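Local atomic coordinates of Serine/threonine-protein kinase Tel1 (Chaetomium thermophilum, PDB entry 6SKY), a protein that probably phosphorylates serine and threonine residues of proteins, favouring those followed by glutamine, using ATP to signal DNA damage. Residues L1697-S1702 / L1724-W1730; V1942-E1947 / F1958-Q1962; N2412-K2416 / L2444-L2448; A2677-Y2682 / F2717-Y2723. One frame throughout, in Å; residues are numbered along the deposited sequence.

The four contacts follow one another along the chain and are far apart in space, sampling the helical scaffold and the kinase. Contact 1 joins helices of the α-solenoid near the modelled N-terminal end; contacts 2 and 3 both belong to the FAT region, with centres about 64 Å apart. Contacts 1 and 3 lie on opposite sides of the chain's centre, about 85 Å between centres. Contact 4 belongs to the kinase and comes nearest to contact 2, about 26 Å between nearest atoms. None of the four lines the nucleotide pocket, where Lys2610 and Glu2662 are among the residues around the ATP analogue, or the magnesium site of Asn2765 and Asp2779. Contact 2 alone touches the second subunit.

Contact 1: residues L1697-S1702 / L1724-W1730; sequences LRTIVS and LLIASNW
One helix packs here against a helix end and the turn that follows it. Residues 1697-1702 are helical; 1724-1726 close a helix, and a type I β-turn runs from Ile1726 to Asn1729. Arg1698 and Ser1728 bring their CA atoms to 4.1 Å, Ser1702 and Asn1729 to 5.0 Å. Leu1697, an mt rotamer, sets CD1 3.9 Å from Leu1724 CD2, while its O lies 3.8 Å from Ser1728 CB. At Arg1698 the backbones come closest: its CA makes a CA-H...O contact with Ser1728 O at 3.4 Å, and its CD lies 3.6 Å from Trp1730 CZ2. Val1701 (t) places CG1 3.9 Å from Leu1725 CD1. Ser1702 CB meets the edge of the indole, 4.2 Å from CD1 of Trp1730. The Ser1728 OG is turned back to Leu1724 O in a very short 2.5 Å hydrogen bond, holding the turn against its own helix. In this α-solenoid, helix 1670-1684 packs on Leu1697 and Leu1724, helix 1710-1719 on Val1701 and Leu1725, and helix 1429-1441 on Leu1724 and Ala1727.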
# COMPACT_ATOMS: atom_id res chain seq x y z
N LEU A 1697 -27.89 40.06 -54.49
CA LEU A 1697 -28.31 38.79 -55.09
C LEU A 1697 -28.73 38.98 -56.53
O LEU A 1697 -28.46 38.11 -57.37
CB LEU A 1697 -29.43 38.16 -54.27
CG LEU A 1697 -29.01 37.52 -52.96
CD1 LEU A 1697 -30.21 36.95 -52.25
CD2 LEU A 1697 -27.98 36.44 -53.22
N ARG A 1698 -29.40 40.09 -56.86
CA ARG A 1698 -29.77 40.33 -58.24
C ARG A 1698 -28.54 40.45 -59.12
O ARG A 1698 -28.45 39.81 -60.17
CB ARG A 1698 -30.64 41.58 -58.35
CG ARG A 1698 -32.13 41.30 -58.27
CD ARG A 1698 -32.98 42.53 -58.55
NE ARG A 1698 -33.51 43.13 -57.33
CZ ARG A 1698 -33.06 44.27 -56.81
NH1 ARG A 1698 -32.08 44.92 -57.40
NH2 ARG A 1698 -33.59 44.74 -55.70
N THR A 1699 -27.56 41.25 -58.69
CA THR A 1699 -26.33 41.37 -59.46
C THR A 1699 -25.66 40.02 -59.66
O THR A 1699 -25.31 39.65 -60.79
CB THR A 1699 -25.36 42.32 -58.76
OG1 THR A 1699 -25.97 43.61 -58.64
CG2 THR A 1699 -24.09 42.45 -59.56
N ILE A 1700 -25.48 39.26 -58.58
CA ILE A 1700 -24.77 37.99 -58.67
C ILE A 1700 -25.48 37.03 -59.60
O ILE A 1700 -24.88 36.46 -60.51
CB ILE A 1700 -24.59 37.38 -57.27
CG1 ILE A 1700 -23.57 38.18 -56.46
CG2 ILE A 1700 -24.15 35.94 -57.38
CD1 ILE A 1700 -23.54 37.79 -55.02
N VAL A 1701 -26.78 36.81 -59.38
CA VAL A 1701 -27.48 35.80 -60.15
C VAL A 1701 -27.60 36.21 -61.61
O VAL A 1701 -27.49 35.38 -62.52
CB VAL A 1701 -28.86 35.50 -59.54
CG1 VAL A 1701 -29.60 34.49 -60.39
CG2 VAL A 1701 -28.69 34.97 -58.13
N SER A 1702 -27.79 37.51 -61.88
CA SER A 1702 -27.87 37.94 -63.27
C SER A 1702 -26.54 37.76 -63.98
O SER A 1702 -26.49 37.22 -65.10
CB SER A 1702 -28.33 39.39 -63.34
OG SER A 1702 -27.23 40.27 -63.17
N LEU A 1724 -36.71 32.92 -54.73
CA LEU A 1724 -35.67 33.94 -54.67
C LEU A 1724 -34.69 33.80 -55.83
O LEU A 1724 -34.08 34.80 -56.24
CB LEU A 1724 -34.93 33.85 -53.34
CG LEU A 1724 -33.83 34.88 -53.07
CD1 LEU A 1724 -34.34 36.28 -53.28
CD2 LEU A 1724 -33.30 34.72 -51.67
N LEU A 1725 -34.54 32.60 -56.37
CA LEU A 1725 -33.68 32.41 -57.53
C LEU A 1725 -34.31 32.96 -58.80
O LEU A 1725 -33.60 33.21 -59.77
CB LEU A 1725 -33.38 30.92 -57.70
CG LEU A 1725 -32.24 30.55 -58.64
CD1 LEU A 1725 -31.04 31.44 -58.39
CD2 LEU A 1725 -31.87 29.10 -58.42
N ILE A 1726 -35.63 33.16 -58.80
CA ILE A 1726 -36.29 33.74 -59.96
C ILE A 1726 -36.42 35.25 -59.85
O ILE A 1726 -36.32 35.96 -60.85
CB ILE A 1726 -37.66 33.07 -60.17
CG1 ILE A 1726 -37.49 31.57 -60.40
CG2 ILE A 1726 -38.39 33.69 -61.33
CD1 ILE A 1726 -38.78 30.84 -60.57
N ALA A 1727 -36.63 35.77 -58.64
CA ALA A 1727 -36.75 37.21 -58.44
C ALA A 1727 -35.41 37.92 -58.47
O ALA A 1727 -35.36 39.13 -58.21
CB ALA A 1727 -37.46 37.49 -57.12
N SER A 1728 -34.32 37.21 -58.76
CA SER A 1728 -32.99 37.79 -58.80
C SER A 1728 -32.46 37.88 -60.22
O SER A 1728 -31.30 38.25 -60.42
CB SER A 1728 -32.03 36.97 -57.94
OG SER A 1728 -32.60 36.71 -56.67
N ASN A 1729 -33.28 37.56 -61.21
CA ASN A 1729 -32.85 37.46 -62.60
C ASN A 1729 -33.48 38.61 -63.39
O ASN A 1729 -34.70 38.65 -63.56
CB ASN A 1729 -33.25 36.11 -63.17
CG ASN A 1729 -32.67 35.86 -64.53
OD1 ASN A 1729 -31.84 36.63 -65.02
ND2 ASN A 1729 -33.10 34.78 -65.16
N TRP A 1730 -32.64 39.53 -63.85
CA TRP A 1730 -33.07 40.56 -64.80
C TRP A 1730 -33.16 39.92 -66.18
O TRP A 1730 -32.26 40.04 -67.01
CB TRP A 1730 -32.10 41.73 -64.81
CG TRP A 1730 -32.04 42.54 -63.58
CD1 TRP A 1730 -31.03 42.57 -62.69
CD2 TRP A 1730 -33.02 43.47 -63.13
NE1 TRP A 1730 -31.31 43.47 -61.68
CE2 TRP A 1730 -32.53 44.03 -61.93
CE3 TRP A 1730 -34.26 43.89 -63.60
CZ2 TRP A 1730 -33.24 44.98 -61.22
CZ3 TRP A 1730 -34.96 44.83 -62.89
CH2 TRP A 1730 -34.45 45.36 -61.71

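Contact 2: residues V1942-E1947 / F1958-Q1962; sequences VLARLE and FRGAQ
Two helices of the FAT region, 1939-1948 and 1953-1968, are joined by a short connection, a helical hairpin opened well away from antiparallel. Over the segments 1942-1947 and 1958-1962 the axes approach to 11.0 Å with an angle of 132° between their N-to-C directions (signed crossing -132°), and the nearest CA pair is Leu1943 with Phe1958 at 6.4 Å. Phe1958 (chi1 m, chi2 77°) points at the first helix: its CB lies 3.6 Å from Leu1943 CD1, its CD1 4.0 Å from Leu1946 CD1, and its CE2 4.5 Å from Val1942 CG1. Leu1943 adopts tp and Leu1946 mt. Arg1959 begins sideways, but chi2 near -51° bends its guanidinium over Leu1943, so that CD2 of the leucine sits over one face, 3.4 Å from Arg1959 NE. Arg1959 NH1 also reaches Glu1947 OE1 at 3.5 Å, a salt bridge, while its NH2 pairs with Asp1977 on helix 1974-1988. Gln1962, one turn on, sets CG 4.0 Å from Leu1943 CD2. His2217 of the second subunit meets the Phe1958 ring, and Leu2214 of that subunit packs on Val1942. The chemistry is thus a leucine-phenylalanine core bordered by an arginine shared between two carboxylates, which ties three successive helices together, while Val1942 and Phe1958 form part of the dimer interface.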
# COMPACT_ATOMS: atom_id res chain seq x y z
N VAL A 1942 7.52 16.88 -8.96
CA VAL A 1942 6.64 15.84 -8.45
C VAL A 1942 5.48 16.45 -7.69
O VAL A 1942 4.35 15.97 -7.76
CB VAL A 1942 7.44 14.85 -7.58
CG1 VAL A 1942 6.53 13.80 -7.00
CG2 VAL A 1942 8.51 14.21 -8.40
N LEU A 1943 5.74 17.53 -6.96
CA LEU A 1943 4.65 18.21 -6.26
C LEU A 1943 3.67 18.84 -7.24
O LEU A 1943 2.46 18.81 -7.02
CB LEU A 1943 5.23 19.26 -5.31
CG LEU A 1943 4.26 20.01 -4.42
CD1 LEU A 1943 3.30 19.06 -3.75
CD2 LEU A 1943 5.05 20.78 -3.40
N ALA A 1944 4.18 19.43 -8.32
CA ALA A 1944 3.32 19.99 -9.35
C ALA A 1944 2.43 18.92 -9.97
O ALA A 1944 1.24 19.14 -10.19
CB ALA A 1944 4.15 20.68 -10.42
N ARG A 1945 3.00 17.76 -10.25
CA ARG A 1945 2.19 16.67 -10.80
C ARG A 1945 1.18 16.15 -9.79
O ARG A 1945 0.08 15.76 -10.18
CB ARG A 1945 3.09 15.54 -11.27
CG ARG A 1945 2.32 14.33 -11.73
CD ARG A 1945 3.22 13.16 -12.02
NE ARG A 1945 3.92 12.68 -10.84
CZ ARG A 1945 3.35 11.98 -9.86
NH1 ARG A 1945 4.07 11.58 -8.83
NH2 ARG A 1945 2.06 11.69 -9.91
N LEU A 1946 1.53 16.14 -8.50
CA LEU A 1946 0.58 15.65 -7.50
C LEU A 1946 -0.54 16.65 -7.26
O LEU A 1946 -1.65 16.25 -6.89
CB LEU A 1946 1.30 15.35 -6.19
CG LEU A 1946 2.14 14.09 -6.14
CD1 LEU A 1946 2.97 14.11 -4.89
CD2 LEU A 1946 1.24 12.88 -6.17
N GLU A 1947 -0.27 17.94 -7.42
CA GLU A 1947 -1.33 18.92 -7.24
C GLU A 1947 -2.21 19.03 -8.48
O GLU A 1947 -3.40 19.30 -8.35
CB GLU A 1947 -0.73 20.28 -6.87
CG GLU A 1947 -0.15 21.06 -8.03
CD GLU A 1947 0.70 22.22 -7.56
OE1 GLU A 1947 1.13 22.22 -6.39
OE2 GLU A 1947 0.95 23.14 -8.38
N PHE A 1958 4.47 16.61 0.71
CA PHE A 1958 5.44 17.45 0.02
C PHE A 1958 5.18 18.93 0.27
O PHE A 1958 6.12 19.72 0.44
CB PHE A 1958 5.42 17.16 -1.47
CG PHE A 1958 5.97 15.82 -1.84
CD1 PHE A 1958 5.24 14.68 -1.65
CD2 PHE A 1958 7.22 15.71 -2.39
CE1 PHE A 1958 5.75 13.45 -1.99
CE2 PHE A 1958 7.73 14.49 -2.73
CZ PHE A 1958 6.99 13.36 -2.53
N ARG A 1959 3.91 19.33 0.33
CA ARG A 1959 3.58 20.72 0.60
C ARG A 1959 3.93 21.11 2.03
O ARG A 1959 4.41 22.22 2.26
CB ARG A 1959 2.11 20.98 0.33
CG ARG A 1959 1.84 21.58 -1.01
CD ARG A 1959 2.70 22.77 -1.27
NE ARG A 1959 2.65 23.12 -2.68
CZ ARG A 1959 3.38 24.08 -3.24
NH1 ARG A 1959 3.27 24.33 -4.53
NH2 ARG A 1959 4.23 24.78 -2.50
N GLY A 1960 3.67 20.24 3.00
CA GLY A 1960 4.06 20.54 4.36
C GLY A 1960 5.56 20.68 4.50
O GLY A 1960 6.04 21.55 5.23
N ALA A 1961 6.32 19.85 3.80
CA ALA A 1961 7.77 19.99 3.85
C ALA A 1961 8.22 21.32 3.27
O ALA A 1961 9.02 22.04 3.88
CB ALA A 1961 8.44 18.82 3.13
N GLN A 1962 7.70 21.68 2.09
CA GLN A 1962 8.02 22.98 1.51
C GLN A 1962 7.64 24.12 2.44
O GLN A 1962 8.41 25.06 2.63
CB GLN A 1962 7.31 23.14 0.17
CG GLN A 1962 7.84 22.30 -0.94
CD GLN A 1962 9.16 22.80 -1.45
OE1 GLN A 1962 9.58 23.91 -1.14
NE2 GLN A 1962 9.83 21.99 -2.25

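Contact 3: residues N2412-K2416 / L2444-L2448; sequences NEVVK and LFQKL
This is a side-by-side helix contact in the α-solenoid of the FAT region, between helix 2409-2418 and the first turn of helix 2444-2459. The two run nearly parallel: the segment axes are 10.2 Å apart at closest approach, their directions 24° apart (signed crossing 24°). The CA atoms of Asn2412 and Phe2445 are 6.3 Å apart, those of Lys2416 and Leu2448 6.8 Å. Two leucines one turn apart fill the space. Leu2444, a tp rotamer, has CD2 3.8 Å from Asn2412 CB and 3.3 Å from Glu2413 OE2. Leu2448, an mt rotamer, sets CD1 4.0 Å from Val2415 CG1 and CD2 3.7 Å from Lys2416 CA, while the all-trans Lys2416 chain carries its amine away. Helix 2394-2404 closes one side: its Trp2402 meets the Phe2445 ring edge-to-face and packs on Val2415 and Leu2448. The Asn2412 amide is held by Trp2402 and by the Ser2406 carbonyl. Its OD1, bonded to the tryptophan, also touches the Phe2445 ring edge, 4.0 Å from CD2 of that phenylalanine.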
# COMPACT_ATOMS: atom_id res chain seq x y z
N ASN A 2412 -26.03 -34.89 -10.81
CA ASN A 2412 -27.12 -34.93 -11.77
C ASN A 2412 -28.47 -34.94 -11.08
O ASN A 2412 -29.42 -34.37 -11.61
CB ASN A 2412 -26.96 -36.14 -12.69
CG ASN A 2412 -25.72 -36.05 -13.53
OD1 ASN A 2412 -25.32 -34.98 -13.94
ND2 ASN A 2412 -25.08 -37.19 -13.76
N GLU A 2413 -28.58 -35.53 -9.89
CA GLU A 2413 -29.85 -35.45 -9.18
C GLU A 2413 -30.15 -34.03 -8.73
O GLU A 2413 -31.28 -33.55 -8.87
CB GLU A 2413 -29.86 -36.40 -7.99
CG GLU A 2413 -29.75 -37.86 -8.36
CD GLU A 2413 -30.79 -38.28 -9.38
OE1 GLU A 2413 -31.93 -37.77 -9.33
OE2 GLU A 2413 -30.46 -39.13 -10.23
N VAL A 2414 -29.14 -33.33 -8.19
CA VAL A 2414 -29.37 -31.95 -7.77
C VAL A 2414 -29.74 -31.08 -8.96
O VAL A 2414 -30.66 -30.24 -8.89
CB VAL A 2414 -28.15 -31.41 -7.03
CG1 VAL A 2414 -28.39 -29.99 -6.61
CG2 VAL A 2414 -27.85 -32.25 -5.83
N VAL A 2415 -29.04 -31.25 -10.07
CA VAL A 2415 -29.32 -30.45 -11.26
C VAL A 2415 -30.72 -30.76 -11.78
O VAL A 2415 -31.47 -29.85 -12.15
CB VAL A 2415 -28.26 -30.69 -12.34
CG1 VAL A 2415 -28.69 -30.07 -13.62
CG2 VAL A 2415 -26.95 -30.12 -11.90
N LYS A 2416 -31.08 -32.04 -11.82
CA LYS A 2416 -32.43 -32.40 -12.25
C LYS A 2416 -33.47 -31.72 -11.39
O LYS A 2416 -34.50 -31.28 -11.89
CB LYS A 2416 -32.60 -33.91 -12.18
CG LYS A 2416 -34.03 -34.34 -12.39
CD LYS A 2416 -34.21 -35.82 -12.17
CE LYS A 2416 -35.66 -36.21 -12.32
NZ LYS A 2416 -35.85 -37.66 -12.11
N LEU A 2444 -28.62 -39.82 -17.55
CA LEU A 2444 -29.36 -38.69 -17.00
C LEU A 2444 -28.73 -37.37 -17.41
O LEU A 2444 -29.43 -36.39 -17.68
CB LEU A 2444 -29.45 -38.80 -15.48
CG LEU A 2444 -30.22 -37.68 -14.78
CD1 LEU A 2444 -31.61 -37.55 -15.36
CD2 LEU A 2444 -30.30 -37.95 -13.31
N PHE A 2445 -27.40 -37.33 -17.46
CA PHE A 2445 -26.72 -36.12 -17.90
C PHE A 2445 -27.19 -35.71 -19.29
O PHE A 2445 -27.42 -34.53 -19.55
CB PHE A 2445 -25.22 -36.32 -17.89
CG PHE A 2445 -24.45 -35.17 -18.44
CD1 PHE A 2445 -23.95 -35.20 -19.72
CD2 PHE A 2445 -24.21 -34.05 -17.68
CE1 PHE A 2445 -23.25 -34.15 -20.23
CE2 PHE A 2445 -23.51 -33.00 -18.19
CZ PHE A 2445 -23.03 -33.05 -19.46
N GLN A 2446 -27.36 -36.67 -20.19
CA GLN A 2446 -27.79 -36.32 -21.53
C GLN A 2446 -29.26 -35.96 -21.58
O GLN A 2446 -29.65 -35.10 -22.36
CB GLN A 2446 -27.48 -37.46 -22.50
CG GLN A 2446 -26.02 -37.76 -22.64
CD GLN A 2446 -25.23 -36.59 -23.19
OE1 GLN A 2446 -24.05 -36.45 -22.94
NE2 GLN A 2446 -25.90 -35.75 -23.97
N LYS A 2447 -30.09 -36.58 -20.75
CA LYS A 2447 -31.49 -36.21 -20.74
C LYS A 2447 -31.70 -34.82 -20.17
O LYS A 2447 -32.69 -34.17 -20.50
CB LYS A 2447 -32.30 -37.23 -19.95
CG LYS A 2447 -32.38 -38.57 -20.63
CD LYS A 2447 -33.26 -39.53 -19.87
CE LYS A 2447 -33.57 -40.75 -20.70
NZ LYS A 2447 -34.58 -41.62 -20.05
N LEU A 2448 -30.78 -34.34 -19.34
CA LEU A 2448 -30.86 -32.97 -18.86
C LEU A 2448 -30.26 -32.00 -19.86
O LEU A 2448 -30.80 -30.92 -20.09
CB LEU A 2448 -30.15 -32.83 -17.52
CG LEU A 2448 -30.69 -33.65 -16.35
CD1 LEU A 2448 -29.70 -33.63 -15.22
CD2 LEU A 2448 -32.00 -33.07 -15.90

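Contact 4: residues A2677-Y2682 / F2717-Y2723; sequences AHERYY and FHPVMRY
The imidazole of His2678 stacks face-to-face on the Phe2717 ring, centroids 4.1 Å apart and planes at 21°, and on its opposite face receives a CH-pi contact from Val2720, whose CG2 lies 3.8 Å from the His2678 ring centroid. This joint lies in the C-terminal lobe of the PI3K-like kinase fold, where the end of helix 2670-2681 packs against a strand-like loop, residues 2717-2719, and the turn beyond it. His2678 and Val2720 are the nearest CA pair at 6.1 Å. Val2720 (m) is the hub, with CG2 3.7 Å from Ala2677 CB and CG1 3.5 Å from Tyr2682 CE2 and 4.2 Å from Tyr2681 CB. Tyr2681 and Tyr2723, both m at chi1, stack almost parallel, centroids 4.1 Å apart and planes at 6°. Tyr2682, where the chain leaves helical geometry (phi/psi -135/81), offers a ring face to His2718 CB, 4.0 Å from the Tyr2682 centroid. Polar ends find partners around this aromatic cluster: His2678 NE2 is hydrogen-bonded to Asp2803, Tyr2681 OH to Glu2727 and His2718 ND1 to Asp2685, while Tyr2943, near the C-terminus, meets Phe2717 edge-to-face. Arg2722 (chi1 p) links its own segment to Tyr2682, its NH2 hydrogen-bonding Pro2719 O at 3.0 Å and pairing with Asp2806, and its NH1 donating to Tyr2682 OH at 3.2 Å.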
# COMPACT_ATOMS: atom_id res chain seq x y z
N ALA A 2677 -0.72 5.81 -48.63
CA ALA A 2677 -0.32 7.03 -47.94
C ALA A 2677 1.18 7.20 -47.90
O ALA A 2677 1.68 8.32 -47.95
CB ALA A 2677 -0.89 7.04 -46.53
N HIS A 2678 1.92 6.09 -47.82
CA HIS A 2678 3.37 6.19 -47.73
C HIS A 2678 3.96 6.80 -48.99
O HIS A 2678 4.94 7.55 -48.92
CB HIS A 2678 3.97 4.82 -47.47
CG HIS A 2678 4.16 4.51 -46.03
ND1 HIS A 2678 5.12 5.11 -45.26
CD2 HIS A 2678 3.50 3.66 -45.21
CE1 HIS A 2678 5.05 4.64 -44.03
NE2 HIS A 2678 4.07 3.76 -43.97
N GLU A 2679 3.40 6.49 -50.14
CA GLU A 2679 3.89 7.07 -51.38
C GLU A 2679 3.23 8.40 -51.70
O GLU A 2679 3.78 9.17 -52.49
CB GLU A 2679 3.68 6.11 -52.54
CG GLU A 2679 2.24 5.85 -52.84
CD GLU A 2679 2.06 4.94 -54.03
OE1 GLU A 2679 3.09 4.57 -54.63
OE2 GLU A 2679 0.91 4.61 -54.36
N ARG A 2680 2.07 8.68 -51.12
CA ARG A 2680 1.46 9.99 -51.32
C ARG A 2680 2.20 11.07 -50.54
O ARG A 2680 2.38 12.18 -51.03
CB ARG A 2680 -0.01 9.94 -50.92
CG ARG A 2680 -0.63 11.28 -50.73
CD ARG A 2680 -2.13 11.18 -50.69
NE ARG A 2680 -2.60 10.44 -49.53
CZ ARG A 2680 -3.23 9.28 -49.59
NH1 ARG A 2680 -3.64 8.69 -48.49
NH2 ARG A 2680 -3.44 8.70 -50.76
N TYR A 2681 2.67 10.76 -49.33
CA TYR A 2681 3.31 11.78 -48.52
C TYR A 2681 4.82 11.78 -48.61
O TYR A 2681 5.43 12.80 -48.26
CB TYR A 2681 2.90 11.64 -47.05
CG TYR A 2681 1.44 11.88 -46.84
CD1 TYR A 2681 0.93 13.16 -46.84
CD2 TYR A 2681 0.56 10.84 -46.65
CE1 TYR A 2681 -0.40 13.39 -46.65
CE2 TYR A 2681 -0.76 11.06 -46.47
CZ TYR A 2681 -1.24 12.34 -46.48
OH TYR A 2681 -2.58 12.56 -46.29
N TYR A 2682 5.44 10.70 -49.06
CA TYR A 2682 6.90 10.64 -49.23
C TYR A 2682 7.22 10.00 -50.57
O TYR A 2682 7.52 8.81 -50.64
CB TYR A 2682 7.55 9.86 -48.09
CG TYR A 2682 7.41 10.49 -46.74
CD1 TYR A 2682 8.28 11.47 -46.33
CD2 TYR A 2682 6.42 10.09 -45.87
CE1 TYR A 2682 8.15 12.05 -45.10
CE2 TYR A 2682 6.29 10.66 -44.64
CZ TYR A 2682 7.16 11.63 -44.26
OH TYR A 2682 7.04 12.21 -43.02
N PHE A 2717 11.93 4.82 -44.94
CA PHE A 2717 10.50 4.55 -44.83
C PHE A 2717 10.02 5.29 -43.60
O PHE A 2717 10.41 4.93 -42.48
CB PHE A 2717 10.24 3.06 -44.73
CG PHE A 2717 8.93 2.62 -45.30
CD1 PHE A 2717 8.70 2.67 -46.65
CD2 PHE A 2717 7.94 2.13 -44.49
CE1 PHE A 2717 7.51 2.25 -47.17
CE2 PHE A 2717 6.75 1.71 -45.01
CZ PHE A 2717 6.54 1.78 -46.35
N HIS A 2718 9.23 6.33 -43.78
CA HIS A 2718 8.83 7.14 -42.65
C HIS A 2718 7.35 6.97 -42.36
O HIS A 2718 6.56 6.85 -43.29
CB HIS A 2718 9.11 8.62 -42.91
CG HIS A 2718 10.52 8.91 -43.30
ND1 HIS A 2718 10.94 8.90 -44.61
CD2 HIS A 2718 11.61 9.22 -42.56
CE1 HIS A 2718 12.23 9.19 -44.66
NE2 HIS A 2718 12.66 9.38 -43.42
N PRO A 2719 6.95 6.96 -41.09
CA PRO A 2719 5.54 6.74 -40.77
C PRO A 2719 4.64 7.87 -41.24
O PRO A 2719 5.04 9.03 -41.29
CB PRO A 2719 5.55 6.65 -39.24
CG PRO A 2719 6.81 7.26 -38.82
CD PRO A 2719 7.79 7.01 -39.89
N VAL A 2720 3.41 7.51 -41.58
CA VAL A 2720 2.43 8.46 -42.11
C VAL A 2720 1.09 8.32 -41.41
O VAL A 2720 0.09 8.84 -41.90
CB VAL A 2720 2.24 8.27 -43.62
CG1 VAL A 2720 3.51 8.52 -44.35
CG2 VAL A 2720 1.74 6.89 -43.89
N MET A 2721 1.04 7.63 -40.28
CA MET A 2721 -0.25 7.34 -39.69
C MET A 2721 -0.90 8.58 -39.10
O MET A 2721 -2.13 8.66 -39.03
CB MET A 2721 -0.11 6.26 -38.63
CG MET A 2721 -1.39 5.80 -38.01
SD MET A 2721 -2.45 4.93 -39.15
CE MET A 2721 -3.97 4.99 -38.23
N ARG A 2722 -0.10 9.57 -38.72
CA ARG A 2722 -0.65 10.78 -38.13
C ARG A 2722 -1.54 11.54 -39.10
O ARG A 2722 -2.32 12.39 -38.67
CB ARG A 2722 0.47 11.69 -37.67
CG ARG A 2722 1.21 12.34 -38.78
CD ARG A 2722 2.46 12.97 -38.27
NE ARG A 2722 3.29 13.48 -39.35
CZ ARG A 2722 4.14 12.74 -40.04
NH1 ARG A 2722 4.86 13.29 -41.00
NH2 ARG A 2722 4.26 11.46 -39.79
N TYR A 2723 -1.46 11.25 -40.39
CA TYR A 2723 -2.32 11.90 -41.35
C TYR A 2723 -3.69 11.27 -41.43
O TYR A 2723 -4.62 11.94 -41.88
CB TYR A 2723 -1.68 11.88 -42.72
CG TYR A 2723 -0.48 12.78 -42.80
CD1 TYR A 2723 0.79 12.27 -42.86
CD2 TYR A 2723 -0.64 14.15 -42.80
CE1 TYR A 2723 1.87 13.09 -42.93
CE2 TYR A 2723 0.44 14.97 -42.87
CZ TYR A 2723 1.69 14.44 -42.93
OH TYR A 2723 2.78 15.27 -43.00